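Local coordinates for protein SSD1 (Saccharomyces cerevisiae S288C, PDB 7AM1) that binds mRNA untranslated regions and represses translation as a non-enzymatic, pseudonuclease member of the RNase II family, at residues Arg62-Glu65 against Gly66-Val69; Thr603-Glu606 against Leu607-Val611. All blocks are in the same frame, centred on the assembly; numbering follows the deposited sequence.

Contact 1. Residues Arg62-Glu65 against Gly66-Val69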
loop_
_atom_site.group_PDB
_atom_site.type_symbol
_atom_site.label_atom_id
_atom_site.label_comp_id
_atom_site.label_asym_id
_atom_site.label_seq_id
_atom_site.Cartn_x
_atom_site.Cartn_y
_atom_site.Cartn_z
ATOM N N ARG A 62 9.723 23.817 -8.137
ATOM C CA ARG A 62 10.638 22.767 -8.576
ATOM C C ARG A 62 10.848 21.679 -7.532
ATOM O O ARG A 62 11.701 20.804 -7.725
ATOM C CB ARG A 62 11.991 23.370 -8.982
ATOM C CG ARG A 62 11.852 24.473 -10.037
ATOM C CD ARG A 62 13.076 25.378 -10.119
ATOM N NE ARG A 62 13.207 26.219 -8.931
ATOM C CZ ARG A 62 14.338 26.405 -8.253
ATOM N NH1 ARG A 62 15.468 25.831 -8.650
ATOM N NH2 ARG A 62 14.341 27.188 -7.183
ATOM N N ALA A 63 10.087 21.688 -6.441
ATOM C CA ALA A 63 10.179 20.611 -5.466
ATOM C C ALA A 63 9.627 19.321 -6.061
ATOM O O ALA A 63 8.786 19.337 -6.964
ATOM C CB ALA A 63 9.421 20.971 -4.188
ATOM N N LEU A 64 10.123 18.193 -5.561
ATOM C CA LEU A 64 9.695 16.887 -6.037
ATOM C C LEU A 64 8.898 16.159 -4.961
ATOM O O LEU A 64 8.990 16.463 -3.767
ATOM C CB LEU A 64 10.895 16.028 -6.453
ATOM C CG LEU A 64 11.783 16.551 -7.583
ATOM C CD1 LEU A 64 13.006 15.654 -7.741
ATOM C CD2 LEU A 64 11.023 16.660 -8.893
ATOM N N GLU A 65 8.106 15.190 -5.413
ATOM C CA GLU A 65 7.385 14.295 -4.516
ATOM C C GLU A 65 8.311 13.769 -3.426
ATOM O O GLU A 65 9.428 13.324 -3.703
ATOM C CB GLU A 65 6.792 13.134 -5.318
ATOM C CG GLU A 65 6.160 12.034 -4.469
ATOM C CD GLU A 65 4.793 12.416 -3.940
ATOM O OE1 GLU A 65 4.291 11.719 -3.031
ATOM O OE2 GLU A 65 4.229 13.423 -4.420
ATOM N N GLY A 66 7.847 13.849 -2.179
ATOM C CA GLY A 66 8.584 13.338 -1.045
ATOM C C GLY A 66 9.577 14.303 -0.437
ATOM O O GLY A 66 10.093 14.032 0.656
ATOM N N ASP A 67 9.867 15.413 -1.113
ATOM C CA ASP A 67 10.772 16.411 -0.566
ATOM C C ASP A 67 10.255 16.937 0.766
ATOM O O ASP A 67 9.051 17.131 0.953
ATOM C CB ASP A 67 10.932 17.590 -1.535
ATOM C CG ASP A 67 11.864 17.290 -2.695
ATOM O OD1 ASP A 67 12.444 16.186 -2.744
ATOM O OD2 ASP A 67 12.023 18.179 -3.562
ATOM N N LEU A 68 11.180 17.170 1.691
ATOM C CA LEU A 68 10.930 18.055 2.820
ATOM C C LEU A 68 11.154 19.489 2.352
ATOM O O LEU A 68 12.248 19.824 1.886
ATOM C CB LEU A 68 11.853 17.716 3.985
ATOM C CG LEU A 68 11.682 18.571 5.243
ATOM C CD1 LEU A 68 10.338 18.301 5.897
ATOM C CD2 LEU A 68 12.823 18.318 6.215
ATOM N N VAL A 69 10.121 20.324 2.448
ATOM C CA VAL A 69 10.175 21.684 1.930
ATOM C C VAL A 69 9.839 22.673 3.036
ATOM O O VAL A 69 9.135 22.352 3.999
ATOM C CB VAL A 69 9.216 21.877 0.732
ATOM C CG1 VAL A 69 9.682 21.059 -0.457
ATOM C CG2 VAL A 69 7.788 21.491 1.120
HETATM O O HOH W 1 11.815 13.716 -3.019
#

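Contact 2. Residues Thr603-Glu606 against Leu607-Val611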
loop_
_atom_site.group_PDB
_atom_site.type_symbol
_atom_site.label_atom_id
_atom_site.label_comp_id
_atom_site.label_asym_id
_atom_site.label_seq_id
_atom_site.Cartn_x
_atom_site.Cartn_y
_atom_site.Cartn_z
ATOM N N THR A 603 -12.346 9.241 18.002
ATOM C CA THR A 603 -11.164 8.501 18.422
ATOM C C THR A 603 -11.039 7.243 17.574
ATOM O O THR A 603 -12.040 6.694 17.105
ATOM C CB THR A 603 -11.211 8.095 19.904
ATOM O OG1 THR A 603 -12.344 7.246 20.135
ATOM C CG2 THR A 603 -11.299 9.321 20.804
ATOM N N ALA A 604 -9.798 6.789 17.380
ATOM C CA ALA A 604 -9.581 5.498 16.736
ATOM C C ALA A 604 -10.399 4.416 17.423
ATOM O O ALA A 604 -10.977 3.543 16.764
ATOM C CB ALA A 604 -8.096 5.136 16.769
ATOM N N ASP A 605 -10.464 4.477 18.754
ATOM C CA ASP A 605 -11.233 3.528 19.549
ATOM C C ASP A 605 -12.649 3.364 19.009
ATOM O O ASP A 605 -13.044 2.275 18.580
ATOM C CB ASP A 605 -11.240 4.013 21.006
ATOM C CG ASP A 605 -11.990 3.088 21.940
ATOM O OD1 ASP A 605 -13.021 2.525 21.528
ATOM O OD2 ASP A 605 -11.559 2.940 23.103
ATOM N N GLU A 606 -13.436 4.441 19.034
ATOM C CA GLU A 606 -14.842 4.330 18.662
ATOM C C GLU A 606 -15.021 4.169 17.158
ATOM O O GLU A 606 -15.962 3.501 16.717
ATOM C CB GLU A 606 -15.608 5.553 19.164
ATOM C CG GLU A 606 -15.617 5.677 20.684
ATOM C CD GLU A 606 -16.304 4.502 21.359
ATOM O OE1 GLU A 606 -17.174 3.872 20.723
ATOM O OE2 GLU A 606 -15.961 4.198 22.520
ATOM N N LEU A 607 -14.133 4.761 16.359
ATOM C CA LEU A 607 -14.257 4.658 14.909
ATOM C C LEU A 607 -14.084 3.213 14.454
ATOM O O LEU A 607 -14.911 2.679 13.705
ATOM C CB LEU A 607 -13.231 5.574 14.240
ATOM C CG LEU A 607 -13.524 5.990 12.797
ATOM C CD1 LEU A 607 -12.591 7.118 12.363
ATOM C CD2 LEU A 607 -13.406 4.796 11.868
ATOM N N ILE A 608 -13.015 2.559 14.914
ATOM C CA ILE A 608 -12.744 1.177 14.526
ATOM C C ILE A 608 -13.864 0.261 15.008
ATOM O O ILE A 608 -14.280 -0.663 14.299
ATOM C CB ILE A 608 -11.383 0.733 15.094
ATOM C CG1 ILE A 608 -10.231 1.466 14.399
ATOM C CG2 ILE A 608 -11.216 -0.784 14.992
ATOM C CD1 ILE A 608 -10.215 1.352 12.917
ATOM N N LYS A 609 -14.357 0.492 16.227
ATOM C CA LYS A 609 -15.461 -0.311 16.740
ATOM C C LYS A 609 -16.703 -0.152 15.874
ATOM O O LYS A 609 -17.440 -1.120 15.650
ATOM C CB LYS A 609 -15.769 0.091 18.183
ATOM C CG LYS A 609 -14.736 -0.362 19.199
ATOM C CD LYS A 609 -15.169 0.013 20.609
ATOM C CE LYS A 609 -14.032 -0.156 21.591
ATOM N NZ LYS A 609 -14.282 0.557 22.886
ATOM N N GLY A 610 -16.950 1.062 15.376
ATOM C CA GLY A 610 -18.097 1.273 14.510
ATOM C C GLY A 610 -17.993 0.501 13.211
ATOM O O GLY A 610 -18.973 -0.087 12.745
ATOM N N VAL A 611 -16.796 0.470 12.621
ATOM C CA VAL A 611 -16.587 -0.280 11.388
ATOM C C VAL A 611 -16.737 -1.774 11.648
ATOM O O VAL A 611 -17.451 -2.478 10.923
ATOM C CB VAL A 611 -15.210 0.058 10.786
ATOM C CG1 VAL A 611 -14.938 -0.785 9.555
ATOM C CG2 VAL A 611 -15.132 1.539 10.424
#

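Contact 1. Residues Arg62-Glu65 against Gly66-Val69
The carboxylate of Asp67 lies back over the backbone of Leu64, where its OD2 accepts the Leu64 N-H in a nearly straight bond (2.8 Å, N-H...O angle 175°) that arrives from above the carboxylate plane. With CG beside its own backbone N and anti to the carbonyl carbon (chi1 -78°), Asp67 turns its acid group onto the residue three places earlier. The main chain bonds the other way, Asp67 N to Leu64 O at 3.0 Å, so the two residues are clasped by a pair of bonds of opposite direction. Water 1 adds a bridge, donating to Glu65 O at 2.5 Å and to Asp67 OD1 at 2.6 Å. OD2 also forms a salt bridge with Arg215, and an alanine in place of Asp67 would probably leave the Leu64 N-H without its acceptor and deprive Arg215 of this carboxylate partner. Next to the acid, the methyl of Ala63 packs on Val69 CG1 at 3.7 Å. Glu65 turns away to strand 26-32, where its carboxylate forms a salt bridge with Arg31 and accepts a hydrogen bond from Val32 N. Gly66 has a positive phi of 87°, at which a side chain would press on the preceding carbonyl oxygen. Leu64 to Asp67 thus form a type II beta turn with glycine third, leading into strand 68-73 of a five-stranded sheet consistent with the OB fold of an N-terminal cold-shock domain.

Contact 2. Residues Thr603-Glu606 against Leu607-Val611
Leu607 N reaches back to Thr603 O at 2.9 Å, the first of a run of i to i+4 bonds that open helix 604-612 of the RNB domain. Thr603 is the N-cap: its OG1 accepts from Glu606 N in an almost straight bond (3.2 Å, N-H...O angle 174°), closing off an amide in the first turn. The Leu607 side chain is buried, packing on Met585 and Phe588 of helix 582-595, Leu627 of helix 617-629 and Tyr650. Ile608 follows with its N on Ala604 O at 2.9 Å; because CG1 sits beside the backbone N (chi1 -69°), that branch also lies against the same carbonyl oxygen, while the side chain packs on Leu522. Lys609 binds Asp605 O through its backbone N at 3.2 Å and runs its extended side chain back along the helix surface, CG passing beside that oxygen, to form a salt bridge with Asp605. The hydrogen bond within this pair is weak, and the position of OD1 is less certain than the rest. Both residues converge on Asn512: its carbonyl oxygen accepts from Lys609 NZ, and its side-chain amide donates to Asp605 OD2. Glu606 probably adds a milder attraction for the ammonium group. Gly610 continues the helical bonding, its N on Glu606 O at 3.0 Å. Val611 then packs on Arg620 and Ile623 of helix 617-629, and its backbone N bonds to Leu607 O at 3.1 Å.

From the N terminus, the chain first meets contact 1, where, after helix 56-60, it makes a tight turn at Leu64-Asp67 and enters strand 68-73 of the small sheet that also holds 26-32, 39-43, 52-55 and 206-214. Contact 2 comes more than 500 residues later, in the RNB domain, and starts helix 604-612 between helices 582-595 and 617-629. The two are in series, neither nested nor crossed, and do not touch: their centres lie about 34 Å apart and their nearest atoms about 23 Å. Contact 1 joins a turn to neighbouring strands, whereas contact 2 sets a short helix among the helices and loops around it.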